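Local coordinates for protein RavA (Legionella pneumophila str. Paris, PDB 6WO6) that is a Legionella pneumophila effector of unsettled molecular function, probably acting inside the infected host cell, built as a long chain made almost wholly of helices and loops, at residues L223-E228 against S253-R258; S215-K220 against S245-K250; E262-L265 against E271-F274; D187-S192 against K238-E243. The protein carries 2 engineered substitutions. All blocks are in the same frame, centred on the assembly; numbering follows the deposited sequence.

Contact 1 of 4, residues L223-E228 against S253-R258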
loop_
_atom_site.group_PDB
_atom_site.type_symbol
_atom_site.label_atom_id
_atom_site.label_comp_id
_atom_site.label_asym_id
_atom_site.label_seq_id
_atom_site.Cartn_x
_atom_site.Cartn_y
_atom_site.Cartn_z
ATOM N N LEU A 223 7.010 12.777 21.733
ATOM C CA LEU A 223 6.844 14.173 22.125
ATOM C C LEU A 223 5.375 14.599 22.133
ATOM O O LEU A 223 4.918 15.237 23.088
ATOM C CB LEU A 223 7.660 15.076 21.199
ATOM C CG LEU A 223 7.597 16.575 21.500
ATOM C CD1 LEU A 223 8.053 16.858 22.923
ATOM C CD2 LEU A 223 8.431 17.359 20.498
ATOM N N ARG A 224 4.615 14.253 21.086
ATOM C CA ARG A 224 3.288 14.835 20.897
ATOM C C ARG A 224 2.131 13.916 21.276
ATOM O O ARG A 224 1.006 14.405 21.423
ATOM C CB ARG A 224 3.103 15.272 19.438
ATOM C CG ARG A 224 4.342 15.864 18.783
ATOM C CD ARG A 224 4.645 17.285 19.234
ATOM N NE ARG A 224 5.813 17.819 18.535
ATOM C CZ ARG A 224 5.756 18.539 17.418
ATOM N NH1 ARG A 224 4.584 18.829 16.871
ATOM N NH2 ARG A 224 6.874 18.974 16.848
ATOM N N THR A 225 2.357 12.615 21.428
ATOM C CA THR A 225 1.253 11.711 21.750
ATOM C C THR A 225 0.730 11.997 23.153
ATOM O O THR A 225 1.526 12.139 24.088
ATOM C CB THR A 225 1.690 10.248 21.655
ATOM O OG1 THR A 225 2.300 10.006 20.382
ATOM C CG2 THR A 225 0.496 9.317 21.819
ATOM N N PRO A 226 -0.582 12.096 23.344
ATOM C CA PRO A 226 -1.120 12.198 24.705
ATOM C C PRO A 226 -0.917 10.898 25.468
ATOM O O PRO A 226 -0.879 9.810 24.889
ATOM C CB PRO A 226 -2.610 12.487 24.479
ATOM C CG PRO A 226 -2.693 13.002 23.076
ATOM C CD PRO A 226 -1.630 12.271 22.325
ATOM N N ALA A 227 -0.795 11.026 26.792
ATOM C CA ALA A 227 -0.449 9.872 27.620
ATOM C C ALA A 227 -1.485 8.760 27.502
ATOM O O ALA A 227 -1.135 7.573 27.512
ATOM C CB ALA A 227 -0.286 10.303 29.078
ATOM N N GLU A 228 -2.764 9.117 27.381
ATOM C CA GLU A 228 -3.800 8.092 27.302
ATOM C C GLU A 228 -3.798 7.354 25.967
ATOM O O GLU A 228 -4.422 6.293 25.862
ATOM C CB GLU A 228 -5.176 8.713 27.554
ATOM C CG GLU A 228 -5.625 9.714 26.501
ATOM C CD GLU A 228 -5.690 11.136 27.027
ATOM O OE1 GLU A 228 -4.694 11.594 27.628
ATOM O OE2 GLU A 228 -6.739 11.791 26.843
ATOM N N SER A 253 10.993 2.472 22.866
ATOM C CA SER A 253 12.153 3.009 23.569
ATOM C C SER A 253 12.062 4.523 23.738
ATOM O O SER A 253 12.538 5.059 24.744
ATOM C CB SER A 253 13.442 2.627 22.841
ATOM O OG SER A 253 13.859 3.663 21.971
ATOM N N ALA A 254 11.443 5.227 22.786
ATOM C CA ALA A 254 11.278 6.670 22.935
ATOM C C ALA A 254 10.282 6.996 24.041
ATOM O O ALA A 254 10.502 7.923 24.832
ATOM C CB ALA A 254 10.835 7.293 21.612
ATOM N N PHE A 255 9.178 6.247 24.112
ATOM C CA PHE A 255 8.271 6.401 25.246
ATOM C C PHE A 255 8.995 6.142 26.564
ATOM O O PHE A 255 8.822 6.891 27.538
ATOM C CB PHE A 255 7.076 5.458 25.103
ATOM C CG PHE A 255 6.062 5.905 24.089
ATOM C CD1 PHE A 255 5.807 7.253 23.884
ATOM C CD2 PHE A 255 5.359 4.974 23.338
ATOM C CE1 PHE A 255 4.866 7.662 22.949
ATOM C CE2 PHE A 255 4.419 5.380 22.403
ATOM C CZ PHE A 255 4.175 6.724 22.209
ATOM N N ALA A 256 9.811 5.084 26.611
ATOM C CA ALA A 256 10.561 4.776 27.827
ATOM C C ALA A 256 11.512 5.908 28.195
ATOM O O ALA A 256 11.654 6.250 29.375
ATOM C CB ALA A 256 11.334 3.468 27.654
ATOM N N LEU A 257 12.175 6.500 27.197
ATOM C CA LEU A 257 13.103 7.594 27.468
ATOM C C LEU A 257 12.375 8.817 28.005
ATOM O O LEU A 257 12.875 9.497 28.910
ATOM C CB LEU A 257 13.883 7.958 26.206
ATOM C CG LEU A 257 14.750 9.215 26.325
ATOM C CD1 LEU A 257 15.820 9.036 27.389
ATOM C CD2 LEU A 257 15.370 9.579 24.987
ATOM N N ARG A 258 11.199 9.128 27.449
ATOM C CA ARG A 258 10.415 10.232 27.995
ATOM C C ARG A 258 10.008 9.955 29.439
ATOM O O ARG A 258 10.061 10.853 30.291
ATOM C CB ARG A 258 9.184 10.495 27.131
ATOM C CG ARG A 258 8.088 11.251 27.863
ATOM C CD ARG A 258 7.400 12.259 26.967
ATOM N NE ARG A 258 6.246 12.860 27.625
ATOM C CZ ARG A 258 5.508 13.833 27.102
ATOM N NH1 ARG A 258 5.809 14.327 25.909
ATOM N NH2 ARG A 258 4.472 14.313 27.774
HETATM O O HOH W 1 1.815 15.212 25.692
#
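Arg-258 reaches across from helix 246-265 to the backbone of Leu-223, close to the C-terminal end of helix 214-224. Its NH1 lies 3.1 Å from Leu-223 O, with the oxygen at the edge of the guanidinium and near its plane; the N-H points poorly, at 121°, and the bond is weak. The same NH1 makes another weak bond to Ala-222 O, so one nitrogen spans two carbonyls of the final helical turn. The Leu-223 CB points away from helix 246-265, and the side chain touches Leu-290 and Glu-293 of helix 290-294.

The second touch is apolar against polar. Phe-255 presents the edge of its ring, CZ, at 4.2 Å from Thr-225 OG1, the two side chains crossing at about a right angle. Thr-225 is where the chain leaves the helix, and its hydroxyl, set beside the backbone N (chi1 -52°), bonds back to Leu-221 O.

Farther out, Glu-262, one turn along helix 246-265, forms a salt bridge with Arg-258 NE and so fixes the guanidinium from its other end. A water connects Arg-258 NH2 with Thr-225 O by two long, weak bonds. Arg-230 of the following helix touches Thr-225, Phe-255 and Arg-258. A cationic group beside the carbonyls of a helix C-terminus should suit the partial negative charge there, although its firmer partner is Glu-262.

Contact 2 of 4, residues S215-K220 against S245-K250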
loop_
_atom_site.group_PDB
_atom_site.type_symbol
_atom_site.label_atom_id
_atom_site.label_comp_id
_atom_site.label_asym_id
_atom_site.label_seq_id
_atom_site.Cartn_x
_atom_site.Cartn_y
_atom_site.Cartn_z
ATOM N N SER A 215 13.298 6.647 13.508
ATOM C CA SER A 215 13.813 7.418 14.636
ATOM C C SER A 215 13.070 8.742 14.778
ATOM O O SER A 215 12.618 9.103 15.872
ATOM C CB SER A 215 15.312 7.657 14.467
ATOM O OG SER A 215 16.026 6.435 14.489
ATOM N N SER A 216 12.939 9.483 13.674
ATOM C CA SER A 216 12.241 10.765 13.710
ATOM C C SER A 216 10.774 10.589 14.083
ATOM O O SER A 216 10.233 11.351 14.896
ATOM C CB SER A 216 12.374 11.460 12.354
ATOM O OG SER A 216 11.454 12.529 12.229
ATOM N N ILE A 217 10.112 9.595 13.488
ATOM C CA ILE A 217 8.707 9.347 13.793
ATOM C C ILE A 217 8.544 8.986 15.262
ATOM O O ILE A 217 7.613 9.449 15.928
ATOM C CB ILE A 217 8.145 8.245 12.873
ATOM C CG1 ILE A 217 8.321 8.630 11.406
ATOM C CG2 ILE A 217 6.679 7.978 13.181
ATOM C CD1 ILE A 217 8.096 7.477 10.455
ATOM N N ALA A 218 9.449 8.161 15.793
ATOM C CA ALA A 218 9.354 7.761 17.191
ATOM C C ALA A 218 9.576 8.945 18.119
ATOM O O ALA A 218 8.899 9.072 19.146
ATOM C CB ALA A 218 10.358 6.648 17.489
ATOM N N GLY A 219 10.517 9.826 17.771
ATOM C CA GLY A 219 10.725 11.020 18.574
ATOM C C GLY A 219 9.501 11.916 18.597
ATOM O O GLY A 219 9.062 12.367 19.661
ATOM N N LYS A 220 8.925 12.176 17.418
ATOM C CA LYS A 220 7.725 13.008 17.357
ATOM C C LYS A 220 6.545 12.350 18.064
ATOM O O LYS A 220 5.731 13.044 18.681
ATOM C CB LYS A 220 7.369 13.329 15.906
ATOM C CG LYS A 220 8.436 14.122 15.165
ATOM C CD LYS A 220 7.853 14.836 13.956
ATOM C CE LYS A 220 8.937 15.458 13.093
ATOM N NZ LYS A 220 9.722 14.423 12.362
ATOM N N SER A 245 10.086 -5.142 14.241
ATOM C CA SER A 245 10.302 -4.084 13.269
ATOM C C SER A 245 10.960 -2.883 13.935
ATOM O O SER A 245 10.881 -2.693 15.152
ATOM C CB SER A 245 8.983 -3.656 12.630
ATOM O OG SER A 245 8.142 -3.027 13.582
ATOM N N GLU A 246 11.621 -2.064 13.115
ATOM C CA GLU A 246 12.275 -0.871 13.642
ATOM C C GLU A 246 11.275 0.048 14.332
ATOM O O GLU A 246 11.544 0.557 15.427
ATOM C CB GLU A 246 13.003 -0.126 12.522
ATOM C CG GLU A 246 14.274 -0.801 12.025
ATOM C CD GLU A 246 15.395 -0.771 13.045
ATOM O OE1 GLU A 246 15.343 -1.553 14.021
ATOM O OE2 GLU A 246 16.329 0.040 12.873
ATOM N N LEU A 247 10.107 0.252 13.717
ATOM C CA LEU A 247 9.151 1.224 14.241
ATOM C C LEU A 247 8.728 0.886 15.666
ATOM O O LEU A 247 8.708 1.765 16.535
ATOM C CB LEU A 247 7.930 1.306 13.327
ATOM C CG LEU A 247 6.880 2.333 13.753
ATOM C CD1 LEU A 247 7.431 3.742 13.634
ATOM C CD2 LEU A 247 5.605 2.182 12.938
ATOM N N ALA A 248 8.393 -0.379 15.931
ATOM C CA ALA A 248 7.915 -0.754 17.258
ATOM C C ALA A 248 9.005 -0.575 18.314
ATOM O O ALA A 248 8.769 0.032 19.371
ATOM C CB ALA A 248 7.408 -2.195 17.240
ATOM N N ILE A 249 10.200 -1.112 18.048
ATOM C CA ILE A 249 11.316 -0.982 18.980
ATOM C C ILE A 249 11.570 0.486 19.298
ATOM O O ILE A 249 11.662 0.883 20.468
ATOM C CB ILE A 249 12.578 -1.654 18.406
ATOM C CG1 ILE A 249 12.330 -3.135 18.111
ATOM C CG2 ILE A 249 13.745 -1.508 19.363
ATOM C CD1 ILE A 249 13.508 -3.827 17.449
ATOM N N LYS A 250 11.669 1.318 18.255
ATOM C CA LYS A 250 12.036 2.715 18.465
ATOM C C LYS A 250 10.937 3.479 19.194
ATOM O O LYS A 250 11.230 4.291 20.076
ATOM C CB LYS A 250 12.366 3.381 17.130
ATOM C CG LYS A 250 13.446 2.662 16.336
ATOM C CD LYS A 250 14.707 3.477 16.180
ATOM C CE LYS A 250 15.727 2.709 15.357
ATOM N NZ LYS A 250 17.038 3.406 15.272
#
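Lys-250 and Ala-218 bring the two backbones together, with CA atoms only 5.9 Å apart. The van der Waals touches come first. Ala-218 CB sits 3.9 Å from Lys-250 CB. The same methyl, Ala-218 CB, rests at 3.6 Å on Lys-250 O, and so fits against both the root of the lysine and the helix backbone. Nearer the start of helix 246-265, Leu-247 CD1 meets Ile-217 CG2 at 4.3 Å. Leu-247 leaves its helix with CG opposite the backbone N (chi1 -178°), and that swings a methyl over to Ile-217 although the CB starts out along the flank.

Helices 214-224 and 246-265 run in broadly the same direction here, the short segments crossing at -38° with their axes 9.1 Å apart at closest approach. Helix 230-240 comes between them in sequence, and its Ile-237 packs on Leu-247, so three successive helices meet in one small bundle. Ser-245 is the N-cap residue of helix 246-265, while its OG bonds to Ala-242 O, before the helix.

The polar contact lies at the opposite end of the lysine. Bent at chi2 and then extended, the chain runs alongside Ser-215, whose OG is 3.7 Å from Lys-250 CD and 3.3 Å from Lys-250 NZ. What ties these two groups together is Glu-286 OE2, which takes a salt bridge from the ammonium and a hydrogen bond from the serine hydroxyl. Phe-287, next in the chain after that glutamate, covers Ala-218.

Contact 3 of 4, residues E262-L265 against E271-F274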
loop_
_atom_site.group_PDB
_atom_site.type_symbol
_atom_site.label_atom_id
_atom_site.label_comp_id
_atom_site.label_asym_id
_atom_site.label_seq_id
_atom_site.Cartn_x
_atom_site.Cartn_y
_atom_site.Cartn_z
ATOM N N GLU A 262 11.037 12.254 32.679
ATOM C CA GLU A 262 10.042 12.864 33.554
ATOM C C GLU A 262 10.150 12.361 34.991
ATOM O O GLU A 262 9.857 13.111 35.928
ATOM C CB GLU A 262 8.641 12.623 32.997
ATOM C CG GLU A 262 8.339 13.448 31.756
ATOM C CD GLU A 262 6.991 13.121 31.142
ATOM O OE1 GLU A 262 6.449 12.028 31.421
ATOM O OE2 GLU A 262 6.471 13.961 30.375
ATOM N N ARG A 263 10.577 11.115 35.191
ATOM C CA ARG A 263 10.636 10.545 36.532
ATOM C C ARG A 263 11.949 10.865 37.242
ATOM O O ARG A 263 11.941 11.301 38.398
ATOM C CB ARG A 263 10.433 9.028 36.458
ATOM C CG ARG A 263 10.201 8.347 37.801
ATOM C CD ARG A 263 10.063 6.835 37.633
ATOM N NE ARG A 263 9.426 6.194 38.784
ATOM C CZ ARG A 263 10.083 5.691 39.828
ATOM N NH1 ARG A 263 11.408 5.750 39.877
ATOM N NH2 ARG A 263 9.412 5.128 40.825
ATOM N N ASN A 264 13.081 10.660 36.568
ATOM C CA ASN A 264 14.387 10.766 37.204
ATOM C C ASN A 264 15.092 12.086 36.923
ATOM O O ASN A 264 15.707 12.655 37.832
ATOM C CB ASN A 264 15.278 9.603 36.761
ATOM C CG ASN A 264 14.724 8.256 37.191
ATOM O OD1 ASN A 264 14.306 8.083 38.336
ATOM N ND2 ASN A 264 14.704 7.300 36.267
ATOM N N LEU A 265 15.024 12.594 35.691
ATOM C CA LEU A 265 15.695 13.854 35.387
ATOM C C LEU A 265 14.944 15.049 35.957
ATOM O O LEU A 265 15.571 16.034 36.364
ATOM C CB LEU A 265 15.872 14.016 33.873
ATOM C CG LEU A 265 16.711 15.227 33.453
ATOM C CD1 LEU A 265 18.059 15.196 34.151
ATOM C CD2 LEU A 265 16.893 15.266 31.951
ATOM N N GLU A 271 20.861 13.472 39.200
ATOM C CA GLU A 271 22.102 12.737 38.975
ATOM C C GLU A 271 21.839 11.263 38.689
ATOM O O GLU A 271 22.558 10.647 37.892
ATOM C CB GLU A 271 23.028 12.902 40.184
ATOM C CG GLU A 271 24.232 11.971 40.205
ATOM C CD GLU A 271 23.971 10.708 41.005
ATOM O OE1 GLU A 271 23.067 10.726 41.867
ATOM O OE2 GLU A 271 24.667 9.699 40.769
ATOM N N GLN A 272 20.809 10.685 39.320
ATOM C CA GLN A 272 20.450 9.296 39.048
ATOM C C GLN A 272 20.114 9.080 37.578
ATOM O O GLN A 272 20.291 7.973 37.056
ATOM C CB GLN A 272 19.268 8.873 39.920
ATOM C CG GLN A 272 19.517 8.990 41.410
ATOM C CD GLN A 272 18.297 8.614 42.227
ATOM O OE1 GLN A 272 17.200 8.442 41.688
ATOM N NE2 GLN A 272 18.481 8.483 43.537
ATOM N N PHE A 273 19.629 10.118 36.894
ATOM C CA PHE A 273 19.361 9.992 35.467
ATOM C C PHE A 273 20.641 9.732 34.685
ATOM O O PHE A 273 20.634 8.980 33.703
ATOM C CB PHE A 273 18.667 11.249 34.949
ATOM C CG PHE A 273 18.435 11.240 33.465
ATOM C CD1 PHE A 273 17.374 10.532 32.921
ATOM C CD2 PHE A 273 19.278 11.935 32.613
ATOM C CE1 PHE A 273 17.154 10.520 31.553
ATOM C CE2 PHE A 273 19.065 11.926 31.245
ATOM C CZ PHE A 273 18.001 11.217 30.714
ATOM N N PHE A 274 21.750 10.344 35.103
ATOM C CA PHE A 274 22.994 10.250 34.349
ATOM C C PHE A 274 23.885 9.104 34.802
ATOM O O PHE A 274 24.693 8.612 34.006
ATOM C CB PHE A 274 23.765 11.569 34.446
ATOM C CG PHE A 274 23.045 12.736 33.830
ATOM C CD1 PHE A 274 23.170 13.007 32.474
ATOM C CD2 PHE A 274 22.242 13.560 34.603
ATOM C CE1 PHE A 274 22.508 14.080 31.897
ATOM C CE2 PHE A 274 21.578 14.634 34.034
ATOM C CZ PHE A 274 21.711 14.893 32.676
#
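Leu-265 lies against the face of the Phe-273 ring at a helix-loop-helix corner: helix 246-265 finishes in a wider pi-type turn, a four-residue link follows, and the short helix 270-275 folds back on it. Leu-265 CB stands 4.1 Å from the centroid of Phe-273 and 22° off the ring normal, a CH-pi contact displaced toward the CG side of the ring. With the leucine CG opposite the backbone N (chi1 -173°), both methyls reach the Phe-273 ring. Leu-265 CD1 goes on to meet Phe-274 CE2 at 3.6 Å.

The two phenylalanines are turned against each other. Phe-273 directs its CD2 edge at the middle of one face of Phe-274, with CD2 3.7 Å above that plane, so the leucine packs on an edge-to-face pair of rings. Phe-279 meets both rings, Ile-317 and Leu-321 of helix 311-327 cover Phe-274, and Leu-295 backs Leu-265.

Asn-264 approaches Phe-273 from the edge. Its CB lies near the ring plane, 4.2 Å from Phe-273 CB, at the place where the two backbones are nearest (Asn-264 and Phe-273 CA atoms 5.3 Å apart). The amide plays its part elsewhere: ND2 bonds to Asp-260 OD1, one turn back. At the far end of the leucine, Leu-265 CD2 is 4.0 Å from Phe-273 CE2.

Contact 4 of 4, residues D187-S192 against K238-E243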
loop_
_atom_site.group_PDB
_atom_site.type_symbol
_atom_site.label_atom_id
_atom_site.label_comp_id
_atom_site.label_asym_id
_atom_site.label_seq_id
_atom_site.Cartn_x
_atom_site.Cartn_y
_atom_site.Cartn_z
ATOM N N ASP A 187 0.832 11.159 15.930
ATOM C CA ASP A 187 -0.163 10.486 16.759
ATOM C C ASP A 187 -1.553 10.563 16.139
ATOM O O ASP A 187 -2.403 9.702 16.408
ATOM C CB ASP A 187 -0.182 11.091 18.161
ATOM C CG ASP A 187 -0.398 12.592 18.146
ATOM O OD1 ASP A 187 0.446 13.303 17.561
ATOM O OD2 ASP A 187 -1.413 13.063 18.708
ATOM N N GLN A 188 -1.802 11.583 15.314
ATOM C CA GLN A 188 -3.108 11.724 14.681
ATOM C C GLN A 188 -3.354 10.635 13.646
ATOM O O GLN A 188 -4.510 10.323 13.343
ATOM C CB GLN A 188 -3.235 13.109 14.052
ATOM C CG GLN A 188 -3.235 14.240 15.077
ATOM C CD GLN A 188 -3.160 15.610 14.438
ATOM O OE1 GLN A 188 -2.802 15.743 13.265
ATOM N NE2 GLN A 188 -3.497 16.640 15.206
ATOM N N PHE A 189 -2.289 10.048 13.094
ATOM C CA PHE A 189 -2.453 8.885 12.226
ATOM C C PHE A 189 -3.210 7.777 12.942
ATOM O O PHE A 189 -4.031 7.078 12.338
ATOM C CB PHE A 189 -1.083 8.381 11.759
ATOM C CG PHE A 189 -1.153 7.180 10.856
ATOM C CD1 PHE A 189 -1.299 7.337 9.486
ATOM C CD2 PHE A 189 -1.076 5.895 11.375
ATOM C CE1 PHE A 189 -1.368 6.237 8.651
ATOM C CE2 PHE A 189 -1.148 4.790 10.541
ATOM C CZ PHE A 189 -1.292 4.964 9.179
ATOM N N PHE A 190 -2.951 7.612 14.238
ATOM C CA PHE A 190 -3.573 6.558 15.028
ATOM C C PHE A 190 -4.862 7.007 15.702
ATOM O O PHE A 190 -5.773 6.189 15.882
ATOM C CB PHE A 190 -2.589 6.055 16.088
ATOM C CG PHE A 190 -1.304 5.529 15.516
ATOM C CD1 PHE A 190 -0.264 6.390 15.200
ATOM C CD2 PHE A 190 -1.136 4.174 15.292
ATOM C CE1 PHE A 190 0.921 5.904 14.668
ATOM C CE2 PHE A 190 0.047 3.685 14.763
ATOM C CZ PHE A 190 1.076 4.552 14.450
ATOM N N SER A 191 -4.962 8.278 16.081
ATOM C CA SER A 191 -6.153 8.775 16.756
ATOM C C SER A 191 -7.244 9.232 15.794
ATOM O O SER A 191 -8.279 9.725 16.251
ATOM C CB SER A 191 -5.789 9.926 17.701
ATOM O OG SER A 191 -5.208 11.007 16.992
ATOM N N SER A 192 -7.043 9.082 14.487
ATOM C CA SER A 192 -8.040 9.519 13.521
ATOM C C SER A 192 -9.289 8.648 13.598
ATOM O O SER A 192 -9.223 7.445 13.865
ATOM C CB SER A 192 -7.466 9.481 12.102
ATOM O OG SER A 192 -8.453 9.795 11.132
ATOM N N LYS A 238 2.089 -2.715 16.747
ATOM C CA LYS A 238 2.262 -4.163 16.831
ATOM C C LYS A 238 1.186 -4.910 16.055
ATOM O O LYS A 238 1.371 -6.088 15.731
ATOM C CB LYS A 238 2.277 -4.614 18.295
ATOM C CG LYS A 238 3.670 -4.638 18.910
ATOM C CD LYS A 238 3.765 -3.730 20.124
ATOM C CE LYS A 238 3.608 -4.501 21.428
ATOM N NZ LYS A 238 4.777 -5.387 21.704
ATOM N N GLY A 239 0.076 -4.254 15.749
ATOM C CA GLY A 239 -0.968 -4.864 14.958
ATOM C C GLY A 239 -0.647 -4.948 13.480
ATOM O O GLY A 239 -0.893 -5.984 12.855
ATOM N N PHE A 240 -0.116 -3.874 12.890
ATOM C CA PHE A 240 0.213 -3.911 11.465
ATOM C C PHE A 240 1.715 -3.919 11.182
ATOM O O PHE A 240 2.112 -3.813 10.016
ATOM C CB PHE A 240 -0.472 -2.759 10.713
ATOM C CG PHE A 240 0.044 -1.389 11.058
ATOM C CD1 PHE A 240 1.156 -0.866 10.417
ATOM C CD2 PHE A 240 -0.608 -0.607 11.997
ATOM C CE1 PHE A 240 1.627 0.396 10.728
ATOM C CE2 PHE A 240 -0.144 0.659 12.309
ATOM C CZ PHE A 240 0.974 1.161 11.670
ATOM N N CYS A 241 2.559 -4.051 12.203
ATOM C CA CYS A 241 3.996 -4.187 12.001
ATOM C C CYS A 241 4.504 -5.419 12.735
ATOM O O CYS A 241 3.853 -5.941 13.644
ATOM C CB CYS A 241 4.775 -2.955 12.486
ATOM S SG CYS A 241 4.625 -1.498 11.445
ATOM N N ALA A 242 5.684 -5.878 12.329
ATOM C CA ALA A 242 6.354 -6.950 13.051
ATOM C C ALA A 242 6.777 -6.467 14.433
ATOM O O ALA A 242 7.142 -5.302 14.618
ATOM C CB ALA A 242 7.571 -7.441 12.268
ATOM N N GLU A 243 6.717 -7.371 15.411
ATOM C CA GLU A 243 7.110 -7.016 16.770
ATOM C C GLU A 243 8.588 -6.660 16.861
ATOM O O GLU A 243 8.984 -5.918 17.768
ATOM C CB GLU A 243 6.770 -8.166 17.722
ATOM C CG GLU A 243 6.948 -7.844 19.197
ATOM C CD GLU A 243 6.391 -8.930 20.095
ATOM O OE1 GLU A 243 5.968 -8.612 21.227
ATOM O OE2 GLU A 243 6.371 -10.103 19.664
#
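The backbones stay well apart, Phe-190 CA and Phe-240 CA at 11.7 Å, and rings make the contact. Phe-190 CE2 comes in at the edge of the Phe-240 ring, near its plane and 3.9 Å from Phe-240 CE2; the two side chains cross at about a right angle. Phe-240 CZ also reaches Phe-189 CE2 at 4.4 Å. Phe-240, the last residue of its helix, has its CG between backbone N and carbonyl carbon (chi1 68°), the crowded position, and from there its ring points at the pair Phe-189 and Phe-190.

The pair opposite is packed internally. Phe-189 CD2 lies 3.8 Å above the centre of the Phe-190 ring. Their short helix is gathered on one carbonyl: Asp-187 O accepts from Phe-190 N, Ser-191 N and Ser-191 OG, the hydroxyl coming from 41° out of the carbonyl plane.

Around this aromatic cluster, Ile-177 and Leu-180 of helix 162-181 pack on Phe-189, and Val-233 and Ile-237 of helix 230-240 on Phe-190. Phe-240 stacks with Phe-207 and lies on Ile-197, Cys-200 and Ile-201, so helix 188-191 packs on helices 162-181 and 230-240, and Phe-240 carries the cluster on to helix 197-202.

In the fold
Contacts 1 and 2 are two levels of one helix pair, 214-224 with 246-265, their centres 11 Å apart and joined where Ala-254 CB rests on Ala-218 O at 3.6 Å. Contact 4 lies 11 Å from contact 2 and 14 Å from contact 1, centre to centre. It touches contact 1 through Asp-187 CB, 3.5 Å from Thr-225 OG1, and contact 2 through Cys-241 SG, 4.1 Å from Leu-247 CD2. Contact 3 lies at the C-terminal end of helix 246-265, its centre 16 Å from that of contact 1 and 29 Å from that of contact 4. Even so, Phe-273 and Phe-274 pack against each other much as Phe-189 and Phe-190 do, with nearly the same chi1 angles.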